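PDB 5UAM: ulvan Lyase-PL25 from Pseudoalteromonas sp. PLSV, which degrades ulvan, the main cell-wall polysaccharide of green seaweeds of the Ulvales, as a lyase of polysaccharide lyase family 25. Local coordinates for residues Tyr164-Met170 against Tyr222-Lys227; Asp231-Tyr237 against Tyr262-Thr268. The contacts are given in a common frame with arbitrary orientation. Residue numbers count along the deposited sequence, not the author numbering.

A beta-propeller is built outward from its axis, and the two contacts sample successive steps of that construction. Contact 1 joins the first strands of two consecutive blades; contact 2 pairs the second and third strands of the later blade. Their centres are about 10 Å apart, at about 8 Å and 15 Å from the centre of the chain. Strands 217-227 and 232-243 connect them: Gly226 O lies 2.8 Å from Ile234 N, and Trp224 N lies 2.8 Å from Ser236 O. Catalytic Tyr164 and substrate-binding Tyr222 place contact 1 at the active site. The side chain of Tyr237 in contact 2 stays about 6 Å from that of Tyr222, one strand farther out in the same blade.

Contact 1 (Tyr164-Met170 against Tyr222-Lys227); sequences YNQAIKM and YAWAGK. With PO4 (phosphate ion), chain E.
Gln166 bridges two strands too far apart to pair through their backbones. Its side chain, chi1 m and chi2 t with chi3 at 55°, acts as a two-pronged clamp: NE2 donates to Ala223 O (2.9 Å), while OE1 accepts from Ala225 N (2.8 Å) and also from His43. The same NE2 makes a weak bond to Tyr164 O (3.3 Å). Strands 165-169 and 222-227 run nearly parallel, 17° between directions and 7.2 Å between axes, with Gln166 level with Ala225 and Ile168 with Gly226.

Tyr164, at a corner with positive phi (76/59), uses an m rotamer to bring its OH 3.7 Å from Tyr222 CE2. The rings are oblique, centroids 5.8 Å apart, and both hydroxyls reach one phosphate: Tyr222 OH bonds PO4 O2 at 2.6 Å, and Tyr164 OH lies 2.8 Å from PO4 O3.

Farther along, Ile168 CD1 packs 3.7 Å from Gly226 CA; a beta carbon there would run into the Trp224 indole, which stacks on His43. Lys227 reaches across, setting its CE 3.0 Å from Lys169 O and 3.8 Å from Met170 SD.

Such inner strands of adjacent blades, side by side around a central axis, typify a beta-propeller. Here the corner before strand 165-169 carries the proton acceptor Tyr164, close to the proton donor His99, and strand 217-227 carries the substrate-binding Tyr222, beside a phosphate also held by His99, His119, Arg180 and His184.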
loop_
_atom_site.group_PDB
_atom_site.type_symbol
_atom_site.label_atom_id
_atom_site.label_comp_id
_atom_site.label_asym_id
_atom_site.label_seq_id
_atom_site.Cartn_x
_atom_site.Cartn_y
_atom_site.Cartn_z
ATOM N N TYR A 164 -6.844 -4.739 1.907
ATOM C CA TYR A 164 -5.717 -3.812 2.103
ATOM C C TYR A 164 -4.683 -4.304 3.113
ATOM O O TYR A 164 -4.355 -3.610 4.093
ATOM C CB TYR A 164 -6.177 -2.395 2.426
ATOM C CG TYR A 164 -7.067 -1.744 1.409
ATOM C CD1 TYR A 164 -6.658 -1.588 0.099
ATOM C CD2 TYR A 164 -8.321 -1.270 1.760
ATOM C CE1 TYR A 164 -7.461 -0.950 -0.805
ATOM C CE2 TYR A 164 -9.130 -0.649 0.871
ATOM C CZ TYR A 164 -8.709 -0.490 -0.410
ATOM O OH TYR A 164 -9.512 0.154 -1.319
ATOM N N ASN A 165 -4.108 -5.470 2.834
ATOM C CA ASN A 165 -3.161 -6.105 3.740
ATOM C C ASN A 165 -1.842 -5.356 3.821
ATOM O O ASN A 165 -1.221 -5.040 2.800
ATOM C CB ASN A 165 -2.837 -7.504 3.256
ATOM C CG ASN A 165 -4.021 -8.391 3.253
ATOM O OD1 ASN A 165 -4.745 -8.479 4.244
ATOM N ND2 ASN A 165 -4.216 -9.111 2.151
ATOM N N GLN A 166 -1.374 -5.149 5.043
ATOM C CA GLN A 166 -0.129 -4.460 5.312
ATOM C C GLN A 166 0.536 -5.235 6.425
ATOM O O GLN A 166 -0.019 -5.355 7.515
ATOM C CB GLN A 166 -0.430 -3.018 5.698
ATOM C CG GLN A 166 -1.243 -2.346 4.625
ATOM C CD GLN A 166 -1.641 -0.961 4.960
ATOM O OE1 GLN A 166 -0.797 -0.126 5.268
ATOM N NE2 GLN A 166 -2.921 -0.673 4.791
ATOM N N ALA A 167 1.696 -5.817 6.134
ATOM C CA ALA A 167 2.306 -6.777 7.039
ATOM C C ALA A 167 3.606 -6.226 7.599
ATOM O O ALA A 167 4.475 -5.782 6.849
ATOM C CB ALA A 167 2.589 -8.085 6.303
ATOM N N ILE A 168 3.754 -6.307 8.923
ATOM C CA ILE A 168 4.906 -5.748 9.622
ATOM C C ILE A 168 5.444 -6.790 10.586
ATOM O O ILE A 168 4.679 -7.410 11.328
ATOM C CB ILE A 168 4.526 -4.460 10.373
ATOM C CG1 ILE A 168 3.975 -3.449 9.369
ATOM C CG2 ILE A 168 5.737 -3.884 11.112
ATOM C CD1 ILE A 168 3.508 -2.170 10.000
ATOM N N LYS A 169 6.760 -6.990 10.571
ATOM C CA LYS A 169 7.423 -7.868 11.525
ATOM C C LYS A 169 8.292 -7.027 12.448
ATOM O O LYS A 169 9.100 -6.211 11.988
ATOM C CB LYS A 169 8.305 -8.900 10.824
ATOM C CG LYS A 169 8.874 -9.940 11.785
ATOM C CD LYS A 169 9.670 -11.024 11.075
ATOM C CE LYS A 169 10.942 -10.500 10.505
ATOM N NZ LYS A 169 11.807 -11.649 10.012
ATOM N N MET A 170 8.160 -7.248 13.747
ATOM C CA MET A 170 8.968 -6.513 14.699
ATOM C C MET A 170 10.289 -7.235 14.973
ATOM O O MET A 170 10.510 -8.372 14.554
ATOM C CB MET A 170 8.192 -6.320 15.997
ATOM C CG MET A 170 6.795 -5.738 15.795
ATOM S SD MET A 170 6.743 -4.229 14.800
ATOM C CE MET A 170 7.557 -3.049 15.887
ATOM N N TYR A 222 -9.229 5.010 5.453
ATOM C CA TYR A 222 -8.176 4.311 4.720
ATOM C C TYR A 222 -6.854 4.586 5.421
ATOM O O TYR A 222 -6.506 5.746 5.662
ATOM C CB TYR A 222 -8.088 4.797 3.265
ATOM C CG TYR A 222 -9.285 4.392 2.439
ATOM C CD1 TYR A 222 -10.411 5.213 2.385
ATOM C CD2 TYR A 222 -9.311 3.205 1.723
ATOM C CE1 TYR A 222 -11.529 4.849 1.655
ATOM C CE2 TYR A 222 -10.409 2.831 0.998
ATOM C CZ TYR A 222 -11.524 3.678 0.932
ATOM O OH TYR A 222 -12.635 3.314 0.210
ATOM N N ALA A 223 -6.120 3.527 5.747
ATOM C CA ALA A 223 -4.915 3.652 6.559
ATOM C C ALA A 223 -3.720 3.022 5.861
ATOM O O ALA A 223 -3.857 2.108 5.050
ATOM C CB ALA A 223 -5.110 2.972 7.929
ATOM N N TRP A 224 -2.538 3.524 6.203
ATOM C CA TRP A 224 -1.260 2.971 5.792
ATOM C C TRP A 224 -0.400 2.848 7.039
ATOM O O TRP A 224 -0.096 3.857 7.703
ATOM C CB TRP A 224 -0.581 3.866 4.763
ATOM C CG TRP A 224 0.560 3.254 4.001
ATOM C CD1 TRP A 224 0.494 2.665 2.768
ATOM C CD2 TRP A 224 1.934 3.174 4.404
ATOM N NE1 TRP A 224 1.734 2.246 2.371
ATOM C CE2 TRP A 224 2.638 2.550 3.361
ATOM C CE3 TRP A 224 2.643 3.586 5.539
ATOM C CZ2 TRP A 224 4.005 2.313 3.426
ATOM C CZ3 TRP A 224 4.002 3.342 5.586
ATOM C CH2 TRP A 224 4.656 2.722 4.559
ATOM N N ALA A 225 -0.027 1.616 7.362
ATOM C CA ALA A 225 0.773 1.313 8.533
ATOM C C ALA A 225 2.163 0.884 8.116
ATOM O O ALA A 225 2.325 0.071 7.201
ATOM C CB ALA A 225 0.133 0.182 9.334
ATOM N N GLY A 226 3.180 1.399 8.804
ATOM C CA GLY A 226 4.552 1.031 8.536
ATOM C C GLY A 226 5.377 1.055 9.803
ATOM O O GLY A 226 4.909 1.473 10.861
ATOM N N LYS A 227 6.620 0.610 9.685
ATOM C CA LYS A 227 7.532 0.654 10.816
ATOM C C LYS A 227 7.853 2.082 11.203
ATOM O O LYS A 227 8.010 2.971 10.357
ATOM C CB LYS A 227 8.832 -0.033 10.449
ATOM C CG LYS A 227 8.798 -1.500 10.687
ATOM C CD LYS A 227 9.053 -1.805 12.149
ATOM C CE LYS A 227 9.447 -3.253 12.329
ATOM N NZ LYS A 227 10.728 -3.587 11.653
HETATM P P PO4 E . -12.788 0.193 -1.905
HETATM O O1 PO4 E . -14.065 0.813 -2.438
HETATM O O2 PO4 E . -12.336 0.904 -0.696
HETATM O O3 PO4 E . -11.777 0.354 -3.015
HETATM O O4 PO4 E . -13.082 -1.266 -1.572
#

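Contact 2 (Asp231-Tyr237 against Tyr262-Thr268); sequences DNIIVSY and YFMSFNT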
loop_
_atom_site.group_PDB
_atom_site.type_symbol
_atom_site.label_atom_id
_atom_site.label_comp_id
_atom_site.label_asym_id
_atom_site.label_seq_id
_atom_site.Cartn_x
_atom_site.Cartn_y
_atom_site.Cartn_z
ATOM N N ASP A 231 10.176 -0.127 18.892
ATOM C CA ASP A 231 9.069 -1.068 18.818
ATOM C C ASP A 231 7.774 -0.401 18.386
ATOM O O ASP A 231 6.696 -0.937 18.638
ATOM C CB ASP A 231 8.904 -1.801 20.145
ATOM C CG ASP A 231 10.095 -2.687 20.457
ATOM O OD1 ASP A 231 10.615 -3.370 19.530
ATOM O OD2 ASP A 231 10.516 -2.674 21.620
ATOM N N ASN A 232 7.857 0.720 17.675
ATOM C CA ASN A 232 6.668 1.432 17.243
ATOM C C ASN A 232 6.320 1.144 15.787
ATOM O O ASN A 232 7.192 0.922 14.940
ATOM C CB ASN A 232 6.866 2.935 17.393
ATOM C CG ASN A 232 7.081 3.330 18.822
ATOM O OD1 ASN A 232 6.361 2.867 19.699
ATOM N ND2 ASN A 232 8.100 4.144 19.076
ATOM N N ILE A 233 5.018 1.143 15.530
ATOM C CA ILE A 233 4.423 1.154 14.202
ATOM C C ILE A 233 3.726 2.494 14.042
ATOM O O ILE A 233 3.122 3.001 14.991
ATOM C CB ILE A 233 3.436 -0.024 14.065
ATOM C CG1 ILE A 233 4.228 -1.337 13.961
ATOM C CG2 ILE A 233 2.453 0.170 12.894
ATOM C CD1 ILE A 233 3.358 -2.588 14.051
ATOM N N ILE A 234 3.828 3.093 12.863
ATOM C CA ILE A 234 3.228 4.394 12.598
ATOM C C ILE A 234 2.144 4.224 11.543
ATOM O O ILE A 234 2.226 3.338 10.686
ATOM C CB ILE A 234 4.276 5.451 12.183
ATOM C CG1 ILE A 234 5.030 5.053 10.925
ATOM C CG2 ILE A 234 5.218 5.731 13.362
ATOM C CD1 ILE A 234 5.908 6.172 10.378
ATOM N N VAL A 235 1.092 5.027 11.650
ATOM C CA VAL A 235 -0.084 4.873 10.801
ATOM C C VAL A 235 -0.553 6.252 10.339
ATOM O O VAL A 235 -0.864 7.109 11.175
ATOM C CB VAL A 235 -1.224 4.143 11.527
ATOM C CG1 VAL A 235 -2.391 3.889 10.570
ATOM C CG2 VAL A 235 -0.710 2.832 12.145
ATOM N N SER A 236 -0.650 6.449 9.016
ATOM C CA SER A 236 -1.281 7.629 8.456
ATOM C C SER A 236 -2.589 7.205 7.815
ATOM O O SER A 236 -2.730 6.080 7.332
ATOM C CB SER A 236 -0.393 8.350 7.450
ATOM O OG SER A 236 -0.031 7.478 6.400
ATOM N N TYR A 237 -3.566 8.093 7.830
ATOM C CA TYR A 237 -4.873 7.682 7.345
ATOM C C TYR A 237 -5.666 8.891 6.882
ATOM O O TYR A 237 -5.454 9.999 7.356
ATOM C CB TYR A 237 -5.656 6.897 8.401
ATOM C CG TYR A 237 -5.741 7.451 9.815
ATOM C CD1 TYR A 237 -4.669 7.335 10.704
ATOM C CD2 TYR A 237 -6.929 7.984 10.295
ATOM C CE1 TYR A 237 -4.777 7.760 11.999
ATOM C CE2 TYR A 237 -7.040 8.412 11.592
ATOM C CZ TYR A 237 -5.964 8.293 12.452
ATOM O OH TYR A 237 -6.099 8.701 13.768
ATOM N N TYR A 262 -4.327 12.126 8.792
ATOM C CA TYR A 262 -4.149 11.968 10.220
ATOM C C TYR A 262 -2.944 11.065 10.463
ATOM O O TYR A 262 -2.508 10.327 9.570
ATOM C CB TYR A 262 -5.365 11.273 10.816
ATOM C CG TYR A 262 -6.721 11.920 10.589
ATOM C CD1 TYR A 262 -7.394 11.774 9.385
ATOM C CD2 TYR A 262 -7.345 12.607 11.603
ATOM C CE1 TYR A 262 -8.636 12.327 9.193
ATOM C CE2 TYR A 262 -8.597 13.158 11.428
ATOM C CZ TYR A 262 -9.246 12.992 10.224
ATOM O OH TYR A 262 -10.498 13.543 10.024
ATOM N N PHE A 263 -2.444 11.088 11.704
ATOM C CA PHE A 263 -1.258 10.329 12.092
ATOM C C PHE A 263 -1.361 9.831 13.530
ATOM O O PHE A 263 -1.734 10.583 14.421
ATOM C CB PHE A 263 -0.002 11.202 11.999
ATOM C CG PHE A 263 1.246 10.493 12.403
ATOM C CD1 PHE A 263 1.945 9.723 11.490
ATOM C CD2 PHE A 263 1.699 10.548 13.714
ATOM C CE1 PHE A 263 3.074 9.032 11.891
ATOM C CE2 PHE A 263 2.807 9.850 14.089
ATOM C CZ PHE A 263 3.495 9.101 13.185
ATOM N N MET A 264 -0.973 8.576 13.757
ATOM C CA MET A 264 -0.800 8.091 15.115
ATOM C C MET A 264 0.239 6.977 15.133
ATOM O O MET A 264 0.625 6.446 14.093
ATOM C CB MET A 264 -2.135 7.648 15.734
ATOM C CG MET A 264 -2.811 6.510 15.024
ATOM S SD MET A 264 -4.535 6.476 15.580
ATOM C CE MET A 264 -5.167 5.051 14.688
ATOM N N SER A 265 0.655 6.612 16.343
ATOM C CA SER A 265 1.715 5.641 16.572
ATOM C C SER A 265 1.215 4.556 17.522
ATOM O O SER A 265 0.407 4.816 18.406
ATOM C CB SER A 265 2.926 6.369 17.179
ATOM O OG SER A 265 4.074 5.550 17.289
ATOM N N PHE A 266 1.730 3.342 17.336
ATOM C CA PHE A 266 1.367 2.142 18.080
ATOM C C PHE A 266 2.647 1.593 18.689
ATOM O O PHE A 266 3.556 1.177 17.966
ATOM C CB PHE A 266 0.745 1.163 17.080
ATOM C CG PHE A 266 0.491 -0.242 17.586
ATOM C CD1 PHE A 266 0.285 -0.555 18.921
ATOM C CD2 PHE A 266 0.448 -1.261 16.661
ATOM C CE1 PHE A 266 0.032 -1.883 19.311
ATOM C CE2 PHE A 266 0.198 -2.576 17.042
ATOM C CZ PHE A 266 0.001 -2.889 18.341
ATOM N N ASN A 267 2.733 1.601 20.012
ATOM C CA ASN A 267 3.857 0.992 20.706
ATOM C C ASN A 267 3.542 -0.490 20.879
ATOM O O ASN A 267 2.652 -0.856 21.647
ATOM C CB ASN A 267 4.075 1.679 22.047
ATOM C CG ASN A 267 5.255 1.114 22.813
ATOM O OD1 ASN A 267 5.501 -0.094 22.825
ATOM N ND2 ASN A 267 5.983 1.996 23.483
ATOM N N THR A 268 4.246 -1.345 20.131
ATOM C CA THR A 268 3.905 -2.764 20.163
ATOM C C THR A 268 4.338 -3.462 21.441
ATOM O O THR A 268 3.863 -4.571 21.699
ATOM C CB THR A 268 4.515 -3.512 18.972
ATOM O OG1 THR A 268 5.952 -3.522 19.080
ATOM C CG2 THR A 268 4.073 -2.916 17.668
HETATM O O HOH W 1 4.315 4.808 19.843
#
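Regular antiparallel pairing leaves few backbone groups unspoken for, and strands 232-237 and 262-267 illustrate the rule. Three hydrogen-bonded pairs each close a two-bond ring. Ile233 N gives to Phe266 O (2.8 Å) and receives Phe266 N at its own O (2.7 Å). Val235 N reaches Met264 O at 2.9 Å, with Met264 N to Val235 O at 3.0 Å, and Tyr237 N to Tyr262 O (3.0 Å) is answered by Tyr262 N to Tyr237 O (2.8 Å). At the open end Asp231 O accepts twice from Thr268, from N at 2.9 Å and from OG1 at 2.7 Å.

Between these rings, CA-H...O contacts such as Asn232 CA to Phe266 O (3.2 Å) add to the ladder. A water links Ser265 OG (2.7 Å) to Asn232 OD1 (2.8 Å, weak).

On the face of Ile233, Val235 and Tyr237, Tyr262 CB sits 3.5 Å over the Tyr237 ring centroid as a CH-pi contact, and Met264 SD makes an oblique Met-aromatic approach. The phenol groups are satisfied elsewhere: Tyr237 OH by Thr294, Tyr262 OH by Asp291.

Backbone groups turned away from this pairing extend the sheet: inward, Ile234 and Ser236 pair with Gly226 and Trp224 of strand 217-227; outward, Ser265 with Ser274 of strand 273-274. Strand 204-211 of the preceding blade packs against Val235 and Met264, and strand 303-311 of the following blade against Ile234 and Phe263.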